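Local coordinates for dihydrodipicolinate reductase N-terminus domain-containing protein (Mycobacterium smegmatis, PDB 6IAQ) that probably acts as an NADP-dependent amine dehydrogenase, carrying out the asymmetric reductive amination of ketones, at residues Gly24-Lys29 with Gln309-Ile314; Gln46-Leu51 with Val60-Asp65; Glu123-Ala128 with Pro322-Val327. All coordinates share one frame; numbering follows the deposited sequence.

Interaction 1: residues Gly24-Lys29 with Gln309-Ile314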
loop_
_atom_site.group_PDB
_atom_site.type_symbol
_atom_site.label_atom_id
_atom_site.label_comp_id
_atom_site.label_asym_id
_atom_site.label_seq_id
_atom_site.Cartn_x
_atom_site.Cartn_y
_atom_site.Cartn_z
ATOM N N GLY A 24 -16.471 6.107 -19.536
ATOM C CA GLY A 24 -15.359 6.458 -20.429
ATOM C C GLY A 24 -14.137 5.593 -20.146
ATOM O O GLY A 24 -13.465 5.171 -21.124
ATOM N N MET A 25 -13.853 5.317 -18.865
ATOM C CA MET A 25 -12.713 4.452 -18.473
ATOM C C MET A 25 -13.015 3.010 -18.913
ATOM O O MET A 25 -12.093 2.350 -19.364
ATOM C CB MET A 25 -12.461 4.479 -16.963
ATOM C CG MET A 25 -11.945 5.808 -16.445
ATOM S SD MET A 25 -11.905 5.843 -14.637
ATOM C CE MET A 25 -11.196 7.464 -14.410
ATOM N N LEU A 26 -14.247 2.526 -18.773
ATOM C CA LEU A 26 -14.624 1.148 -19.209
ATOM C C LEU A 26 -14.300 1.015 -20.708
ATOM O O LEU A 26 -13.637 0.043 -21.107
ATOM C CB LEU A 26 -16.109 0.869 -18.959
ATOM C CG LEU A 26 -16.563 0.752 -17.507
ATOM C CD1 LEU A 26 -18.080 0.624 -17.430
ATOM C CD2 LEU A 26 -15.905 -0.408 -16.802
ATOM N N LEU A 27 -14.704 1.985 -21.513
ATOM C CA LEU A 27 -14.462 1.974 -22.980
ATOM C C LEU A 27 -12.946 1.967 -23.251
ATOM O O LEU A 27 -12.505 1.135 -24.048
ATOM C CB LEU A 27 -15.166 3.180 -23.603
ATOM C CG LEU A 27 -16.691 3.164 -23.487
ATOM C CD1 LEU A 27 -17.275 4.458 -24.010
ATOM C CD2 LEU A 27 -17.264 1.988 -24.247
ATOM N N ASP A 28 -12.163 2.791 -22.552
ATOM C CA ASP A 28 -10.679 2.830 -22.662
ATOM C C ASP A 28 -10.066 1.457 -22.348
ATOM O O ASP A 28 -9.031 1.164 -22.936
ATOM C CB ASP A 28 -10.060 3.893 -21.753
ATOM C CG ASP A 28 -10.316 5.319 -22.229
ATOM O OD1 ASP A 28 -10.850 5.472 -23.348
ATOM O OD2 ASP A 28 -9.993 6.284 -21.482
ATOM N N LYS A 29 -10.634 0.667 -21.439
ATOM C CA LYS A 29 -10.088 -0.665 -21.058
ATOM C C LYS A 29 -10.529 -1.734 -22.071
ATOM O O LYS A 29 -10.072 -2.919 -21.921
ATOM C CB LYS A 29 -10.555 -1.102 -19.666
ATOM C CG LYS A 29 -10.132 -0.226 -18.499
ATOM C CD LYS A 29 -8.665 -0.265 -18.239
ATOM C CE LYS A 29 -8.193 0.507 -17.025
ATOM N NZ LYS A 29 -6.942 1.257 -17.325
ATOM N N GLN A 309 -10.509 3.093 -9.178
ATOM C CA GLN A 309 -10.463 1.920 -8.280
ATOM C C GLN A 309 -11.620 0.975 -8.596
ATOM O O GLN A 309 -11.365 -0.240 -8.684
ATOM C CB GLN A 309 -10.368 2.365 -6.834
ATOM C CG GLN A 309 -8.981 2.922 -6.522
ATOM C CD GLN A 309 -8.893 3.342 -5.086
ATOM O OE1 GLN A 309 -8.581 2.544 -4.214
ATOM N NE2 GLN A 309 -9.193 4.598 -4.836
ATOM N N MET A 310 -12.840 1.485 -8.782
ATOM C CA MET A 310 -13.990 0.612 -9.135
ATOM C C MET A 310 -13.683 -0.084 -10.463
ATOM O O MET A 310 -13.926 -1.272 -10.567
ATOM C CB MET A 310 -15.320 1.381 -9.240
ATOM C CG MET A 310 -16.471 0.453 -9.590
ATOM S SD MET A 310 -18.117 1.093 -9.094
ATOM C CE MET A 310 -18.122 2.498 -10.197
ATOM N N VAL A 311 -13.182 0.627 -11.453
ATOM C CA VAL A 311 -12.870 0.042 -12.790
ATOM C C VAL A 311 -11.798 -1.038 -12.636
ATOM O O VAL A 311 -12.042 -2.177 -13.101
ATOM C CB VAL A 311 -12.485 1.130 -13.797
ATOM C CG1 VAL A 311 -11.924 0.551 -15.094
ATOM C CG2 VAL A 311 -13.679 2.029 -14.087
ATOM N N ASN A 312 -10.687 -0.719 -11.965
ATOM C CA ASN A 312 -9.505 -1.619 -11.872
ATOM C C ASN A 312 -9.896 -2.818 -11.001
ATOM O O ASN A 312 -9.221 -3.868 -11.120
ATOM C CB ASN A 312 -8.256 -0.879 -11.384
ATOM C CG ASN A 312 -7.765 0.191 -12.348
ATOM O OD1 ASN A 312 -8.156 0.223 -13.519
ATOM N ND2 ASN A 312 -6.907 1.089 -11.870
ATOM N N ARG A 313 -10.981 -2.719 -10.217
ATOM C CA ARG A 313 -11.484 -3.864 -9.412
ATOM C C ARG A 313 -12.316 -4.856 -10.254
ATOM O O ARG A 313 -12.547 -5.981 -9.784
ATOM C CB ARG A 313 -12.330 -3.400 -8.224
ATOM C CG ARG A 313 -11.570 -2.982 -6.974
ATOM C CD ARG A 313 -10.601 -4.044 -6.504
ATOM N NE ARG A 313 -9.979 -3.726 -5.234
ATOM C CZ ARG A 313 -8.958 -4.414 -4.709
ATOM N NH1 ARG A 313 -8.431 -5.471 -5.345
ATOM N NH2 ARG A 313 -8.470 -4.043 -3.542
ATOM N N ILE A 314 -12.781 -4.498 -11.439
ATOM C CA ILE A 314 -13.796 -5.329 -12.155
ATOM C C ILE A 314 -13.234 -6.733 -12.407
ATOM O O ILE A 314 -13.926 -7.715 -12.127
ATOM C CB ILE A 314 -14.319 -4.638 -13.429
ATOM C CG1 ILE A 314 -15.295 -3.508 -13.071
ATOM C CG2 ILE A 314 -14.966 -5.649 -14.374
ATOM C CD1 ILE A 314 -15.551 -2.563 -14.205
HETATM O O HOH W 1 -5.345 0.591 -14.476
#

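Interaction 2: residues Gln46-Leu51 with Val60-Asp65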
loop_
_atom_site.group_PDB
_atom_site.type_symbol
_atom_site.label_atom_id
_atom_site.label_comp_id
_atom_site.label_asym_id
_atom_site.label_seq_id
_atom_site.Cartn_x
_atom_site.Cartn_y
_atom_site.Cartn_z
ATOM N N GLN A 46 -32.543 7.584 -24.325
ATOM C CA GLN A 46 -31.365 8.211 -24.970
ATOM C C GLN A 46 -30.257 7.157 -25.115
ATOM O O GLN A 46 -30.228 6.180 -24.324
ATOM C CB GLN A 46 -30.834 9.390 -24.164
ATOM C CG GLN A 46 -31.741 10.614 -24.145
ATOM C CD GLN A 46 -31.010 11.786 -23.523
ATOM O OE1 GLN A 46 -29.901 12.146 -23.930
ATOM N NE2 GLN A 46 -31.605 12.393 -22.508
ATOM N N ASP A 47 -29.405 7.340 -26.122
ATOM C CA ASP A 47 -28.179 6.535 -26.304
ATOM C C ASP A 47 -27.172 6.979 -25.231
ATOM O O ASP A 47 -26.985 8.194 -25.067
ATOM C CB ASP A 47 -27.595 6.681 -27.710
ATOM C CG ASP A 47 -26.341 5.842 -27.898
ATOM O OD1 ASP A 47 -26.489 4.643 -28.232
ATOM O OD2 ASP A 47 -25.226 6.393 -27.674
ATOM N N LEU A 48 -26.524 6.029 -24.558
ATOM C CA LEU A 48 -25.569 6.330 -23.463
ATOM C C LEU A 48 -24.452 7.249 -23.972
ATOM O O LEU A 48 -24.116 8.218 -23.252
ATOM C CB LEU A 48 -25.009 5.032 -22.898
ATOM C CG LEU A 48 -24.092 5.221 -21.693
ATOM C CD1 LEU A 48 -24.860 5.820 -20.535
ATOM C CD2 LEU A 48 -23.467 3.909 -21.273
ATOM N N GLY A 49 -23.908 6.972 -25.159
ATOM C CA GLY A 49 -22.842 7.778 -25.784
ATOM C C GLY A 49 -23.247 9.235 -25.931
ATOM O O GLY A 49 -22.413 10.115 -25.659
ATOM N N ASP A 50 -24.484 9.493 -26.355
ATOM C CA ASP A 50 -25.039 10.871 -26.505
ATOM C C ASP A 50 -25.175 11.496 -25.120
ATOM O O ASP A 50 -24.777 12.652 -24.943
ATOM C CB ASP A 50 -26.400 10.881 -27.199
ATOM C CG ASP A 50 -26.340 10.494 -28.671
ATOM O OD1 ASP A 50 -25.267 10.678 -29.299
ATOM O OD2 ASP A 50 -27.355 9.980 -29.172
ATOM N N LEU A 51 -25.717 10.733 -24.176
ATOM C CA LEU A 51 -26.021 11.211 -22.809
ATOM C C LEU A 51 -24.718 11.617 -22.111
ATOM O O LEU A 51 -24.765 12.541 -21.306
ATOM C CB LEU A 51 -26.769 10.099 -22.069
ATOM C CG LEU A 51 -27.272 10.462 -20.681
ATOM C CD1 LEU A 51 -28.130 11.729 -20.740
ATOM C CD2 LEU A 51 -28.035 9.288 -20.090
ATOM N N VAL A 60 -26.496 1.635 -27.116
ATOM C CA VAL A 60 -27.075 1.255 -25.794
ATOM C C VAL A 60 -28.115 2.320 -25.433
ATOM O O VAL A 60 -27.720 3.490 -25.239
ATOM C CB VAL A 60 -25.979 1.144 -24.715
ATOM C CG1 VAL A 60 -26.560 0.769 -23.378
ATOM C CG2 VAL A 60 -24.894 0.170 -25.111
ATOM N N ALA A 61 -29.380 1.923 -25.332
ATOM C CA ALA A 61 -30.497 2.817 -24.962
ATOM C C ALA A 61 -30.670 2.759 -23.450
ATOM O O ALA A 61 -30.933 1.658 -22.928
ATOM C CB ALA A 61 -31.763 2.422 -25.687
ATOM N N VAL A 62 -30.532 3.898 -22.765
ATOM C CA VAL A 62 -30.702 3.949 -21.283
ATOM C C VAL A 62 -32.125 3.494 -20.955
ATOM O O VAL A 62 -33.086 3.968 -21.615
ATOM C CB VAL A 62 -30.407 5.358 -20.726
ATOM C CG1 VAL A 62 -30.703 5.446 -19.241
ATOM C CG2 VAL A 62 -28.979 5.785 -21.027
ATOM N N SER A 63 -32.249 2.626 -19.959
ATOM C CA SER A 63 -33.512 2.062 -19.455
ATOM C C SER A 63 -33.735 2.529 -18.017
ATOM O O SER A 63 -32.754 2.885 -17.326
ATOM C CB SER A 63 -33.485 0.566 -19.553
ATOM O OG SER A 63 -34.462 -0.017 -18.691
ATOM N N ASP A 64 -34.989 2.518 -17.577
ATOM C CA ASP A 64 -35.367 2.826 -16.174
ATOM C C ASP A 64 -35.747 1.540 -15.467
ATOM O O ASP A 64 -36.236 1.638 -14.355
ATOM C CB ASP A 64 -36.499 3.852 -16.096
ATOM C CG ASP A 64 -37.755 3.439 -16.864
ATOM O OD1 ASP A 64 -37.793 2.308 -17.386
ATOM O OD2 ASP A 64 -38.662 4.279 -17.005
ATOM N N ASP A 65 -35.465 0.382 -16.065
ATOM C CA ASP A 65 -35.936 -0.926 -15.550
ATOM C C ASP A 65 -34.725 -1.857 -15.410
ATOM O O ASP A 65 -34.377 -2.525 -16.420
ATOM C CB ASP A 65 -37.015 -1.492 -16.477
ATOM C CG ASP A 65 -37.769 -2.671 -15.904
ATOM O OD1 ASP A 65 -37.210 -3.379 -15.013
ATOM O OD2 ASP A 65 -38.908 -2.896 -16.390
#

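Interaction 3: residues Glu123-Ala128 with Pro322-Val327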
loop_
_atom_site.group_PDB
_atom_site.type_symbol
_atom_site.label_atom_id
_atom_site.label_comp_id
_atom_site.label_asym_id
_atom_site.label_seq_id
_atom_site.Cartn_x
_atom_site.Cartn_y
_atom_site.Cartn_z
ATOM N N GLU A 123 -28.271 -11.568 4.149
ATOM C CA GLU A 123 -29.301 -11.793 3.102
ATOM C C GLU A 123 -28.603 -11.768 1.734
ATOM O O GLU A 123 -28.754 -12.743 0.915
ATOM C CB GLU A 123 -30.320 -10.647 3.152
ATOM C CG GLU A 123 -31.802 -10.960 3.034
ATOM C CD GLU A 123 -32.583 -9.680 2.702
ATOM O OE1 GLU A 123 -32.952 -8.940 3.656
ATOM O OE2 GLU A 123 -32.775 -9.406 1.491
ATOM N N LEU A 124 -27.854 -10.681 1.469
ATOM C CA LEU A 124 -27.259 -10.429 0.132
ATOM C C LEU A 124 -26.169 -11.458 -0.129
ATOM O O LEU A 124 -26.039 -11.903 -1.293
ATOM C CB LEU A 124 -26.696 -9.004 0.068
ATOM C CG LEU A 124 -27.729 -7.891 -0.131
ATOM C CD1 LEU A 124 -27.050 -6.538 -0.049
ATOM C CD2 LEU A 124 -28.440 -8.060 -1.472
ATOM N N ASP A 125 -25.391 -11.791 0.899
ATOM C CA ASP A 125 -24.288 -12.775 0.768
ATOM C C ASP A 125 -24.879 -14.149 0.368
ATOM O O ASP A 125 -24.315 -14.792 -0.553
ATOM C CB ASP A 125 -23.471 -12.834 2.057
ATOM C CG ASP A 125 -22.268 -13.752 1.973
ATOM O OD1 ASP A 125 -21.470 -13.607 1.038
ATOM O OD2 ASP A 125 -22.144 -14.615 2.830
ATOM N N ALA A 126 -25.951 -14.583 1.033
ATOM C CA ALA A 126 -26.645 -15.878 0.756
ATOM C C ALA A 126 -27.187 -15.898 -0.681
ATOM O O ALA A 126 -26.962 -16.891 -1.400
ATOM C CB ALA A 126 -27.759 -16.107 1.739
ATOM N N LEU A 127 -27.876 -14.825 -1.091
ATOM C CA LEU A 127 -28.489 -14.719 -2.432
ATOM C C LEU A 127 -27.388 -14.788 -3.503
ATOM O O LEU A 127 -27.537 -15.569 -4.495
ATOM C CB LEU A 127 -29.277 -13.406 -2.512
ATOM C CG LEU A 127 -29.915 -13.119 -3.871
ATOM C CD1 LEU A 127 -30.887 -14.216 -4.319
ATOM C CD2 LEU A 127 -30.625 -11.774 -3.848
ATOM N N ALA A 128 -26.317 -13.987 -3.339
ATOM C CA ALA A 128 -25.220 -13.889 -4.324
ATOM C C ALA A 128 -24.529 -15.262 -4.454
ATOM O O ALA A 128 -24.077 -15.632 -5.576
ATOM C CB ALA A 128 -24.246 -12.806 -3.905
ATOM N N PRO A 322 -18.087 -16.322 -5.052
ATOM C CA PRO A 322 -19.423 -15.744 -4.927
ATOM C C PRO A 322 -19.657 -15.282 -3.486
ATOM O O PRO A 322 -19.008 -15.802 -2.583
ATOM C CB PRO A 322 -20.382 -16.879 -5.318
ATOM C CG PRO A 322 -19.504 -17.846 -6.126
ATOM C CD PRO A 322 -18.119 -17.717 -5.506
ATOM N N GLY A 323 -20.578 -14.334 -3.316
ATOM C CA GLY A 323 -20.882 -13.706 -2.023
ATOM C C GLY A 323 -20.464 -12.239 -1.999
ATOM O O GLY A 323 -20.037 -11.710 -3.044
ATOM N N ILE A 324 -20.663 -11.586 -0.862
ATOM C CA ILE A 324 -20.059 -10.266 -0.550
ATOM C C ILE A 324 -18.566 -10.512 -0.336
ATOM O O ILE A 324 -18.226 -11.235 0.619
ATOM C CB ILE A 324 -20.705 -9.599 0.684
ATOM C CG1 ILE A 324 -22.162 -9.213 0.418
ATOM C CG2 ILE A 324 -19.896 -8.376 1.125
ATOM C CD1 ILE A 324 -22.820 -8.605 1.647
ATOM N N VAL A 325 -17.726 -9.970 -1.210
ATOM C CA VAL A 325 -16.247 -10.027 -1.024
ATOM C C VAL A 325 -15.746 -8.591 -0.819
ATOM O O VAL A 325 -15.877 -7.780 -1.745
ATOM C CB VAL A 325 -15.559 -10.741 -2.203
ATOM C CG1 VAL A 325 -14.050 -10.802 -1.962
ATOM C CG2 VAL A 325 -16.102 -12.160 -2.420
ATOM N N THR A 326 -15.223 -8.289 0.354
ATOM C CA THR A 326 -14.683 -6.967 0.736
ATOM C C THR A 326 -13.245 -6.810 0.220
ATOM O O THR A 326 -12.525 -7.806 0.056
ATOM C CB THR A 326 -14.787 -6.766 2.248
ATOM O OG1 THR A 326 -14.113 -7.856 2.884
ATOM C CG2 THR A 326 -16.225 -6.709 2.706
ATOM N N VAL A 327 -12.852 -5.571 -0.032
ATOM C CA VAL A 327 -11.612 -5.230 -0.788
ATOM C C VAL A 327 -10.347 -5.606 -0.002
ATOM O O VAL A 327 -9.320 -5.816 -0.634
ATOM C CB VAL A 327 -11.629 -3.744 -1.172
ATOM C CG1 VAL A 327 -12.690 -3.506 -2.250
ATOM C CG2 VAL A 327 -11.796 -2.839 0.048
HETATM O O HOH W 2 -18.924 -13.897 1.387
#

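Interaction 1: residues Gly24-Lys29 with Gln309-Ile314
The C-terminal ends of helix 17-28 and helix 302-312, with the residues that follow them, meet through their side chains, Leu26 and Val311 lying nearest in backbone register. The apolar part centres on Val311, whose two methyls serve different partners. CG2 of Val311, anti to the carbonyl carbon, lies 4.0 Å from CB of Met25 and 4.3 Å from CD2 of Leu26. CG1 of Val311, anti to the backbone N (chi1 170°), rests against the aliphatic stem of Lys29, 3.9 Å from its CG, the two side chains crossing obliquely. Tip to tip, CD2 of Leu26 and CD1 of Ile314 approach to 3.4 Å, tighter than usual van der Waals contact, where the two side chains cross at about a right angle.

The polar part is looser. Lys29, bent at chi2 (-68°) and again at chi4, brings its CE to 3.5 Å from OD1 of Asn312. A water accepts weakly from Lys29 NZ and may donate, weakly, to Asn312 OD1. The firmer partners lie beyond: Lys29 NZ donates to the carbonyl of Arg336, and Asn312 ND2 to those of Gly154 and Ala156 of the second subunit, which also packs His157 on Met25.

Met25 runs on, extended, along helix 302-312 to Thr304, Cys307 and Thr308, while Ile314 touches Ile77 and Val79 of strand 77-80 in the parallel sheet, and Arg313 forms a salt bridge with Asp142 of helix 141-153.

Interaction 2: residues Gln46-Leu51 with Val60-Asp65
In the Rossmann-type NADP-binding domain, the turn leading into helix 48-51 is pinned to the segment that precedes helix 66-73 by a single antiparallel beta bridge, close to the bound cofactor: the side chain of Val62 is about 7 Å from NADP. Asp47 and Ala61 form a non-hydrogen-bonded pair, flanked by two backbone hydrogen bonds, the first nearly straight. Val62 N donates to Gln46 O over 2.8 Å, and Leu48 N to Val60 O over 2.9 Å, both meeting the carbonyl nearly along its C=O axis. Between them, Ala61 CA-H points at Gln46 O and Asp47 CA-H at Val60 O.

Asp47 is also the N-cap of helix 48-51. Its CG stands anti to the backbone N (chi1 -180°), which lets OD2 accept weakly from Gly49 N and Asp50 N, while its stronger partner is Leu58 N. The acidic group thus joins the start of the helix to the returning chain.

Among the apolar side chains, Val62 meets two leucines with the same methyl and leans on Ala36 of strand 32-37. Its CG2 lies 3.7 Å from CD2 of Leu51 and 4.1 Å from CD1 of Leu48, each leucine crossing it at about a right angle. Val60 N reaches OD1 of Asp47 over 3.2 Å from above the carboxylate plane, 35° out of it.

Interaction 3: residues Glu123-Ala128 with Pro322-Val327
Helix 118-130 packs here on strand 323-324, the outermost strand on this side of the parallel Rossmann sheet, and the join is made chiefly by one carboxylate. Asp125 and Gly323 are the closest pair in backbone register, their CA atoms 4.5 Å apart. The side chain of Asp125 extends with CG anti to the backbone N (chi1 -176°), so that OD1 reaches over the strand backbone. There it accepts from Ile324 N over 2.9 Å, using its anti lone pair, the one turned away from OD2; the bond is somewhat bent, at 144°. A water donates both to Asp125 OD1, at 2.6 Å, and to Ile324 O, at 2.9 Å. The N-H of Ile324 is thus tied to OD1 directly and its C=O through the water. OD2 turns to a salt bridge with Lys129, one turn further along the helix, which probably helps to keep the group ionised.

In chain order the helix connects strand 102-105 to the neighbouring parallel strand 134-137, a beta-alpha-beta crossover, and strand 323-324 then adds itself beside 134-137, with backbone bonds from Gly323 to Ala133 and Leu135. At Gly323 (phi 112°) a CB would be jammed against the carbonyl O of Pro322 and run into OD1 of Asp125, so the site calls for glycine; the bare CA lets OD1 approach to 3.1 Å. One turn on along the helix, CB of Ala128 points at the strand and lies 4.0 Å from CA of Gly323.

Ile324 completes the contact from the side of Leu124. With CG1 anti to its carbonyl carbon, its CD1 comes to 4.2 Å from CB of Leu124, whose own side chain continues to Leu135 and to Leu86 and Leu93 of helix 86-98. Trp114 touches both Asp125 and Ile324.

Overall arrangement
The three contacts lie at different places along the parallel Rossmann sheet. Interaction 2 lies by strand 32-37 at one margin, interaction 3 by strand 323-324 at the other, their centres 29 Å apart. Interaction 1 is off the line joining them, packed by Ile314 on strand 77-80, its centre 19 Å and 22 Å from theirs. Interactions 1 and 3 touch: Arg313 NH2 packs 3.5 Å from Val327 O. Both bring residues near the C-terminus back against earlier parts of the chain, and their segments alternate in sequence, whereas interaction 2 is local, nested inside the loop of interaction 1. Interaction 2 is nearer the cofactor than interaction 1, whose Met25 side chain is about 12 Å from NADP.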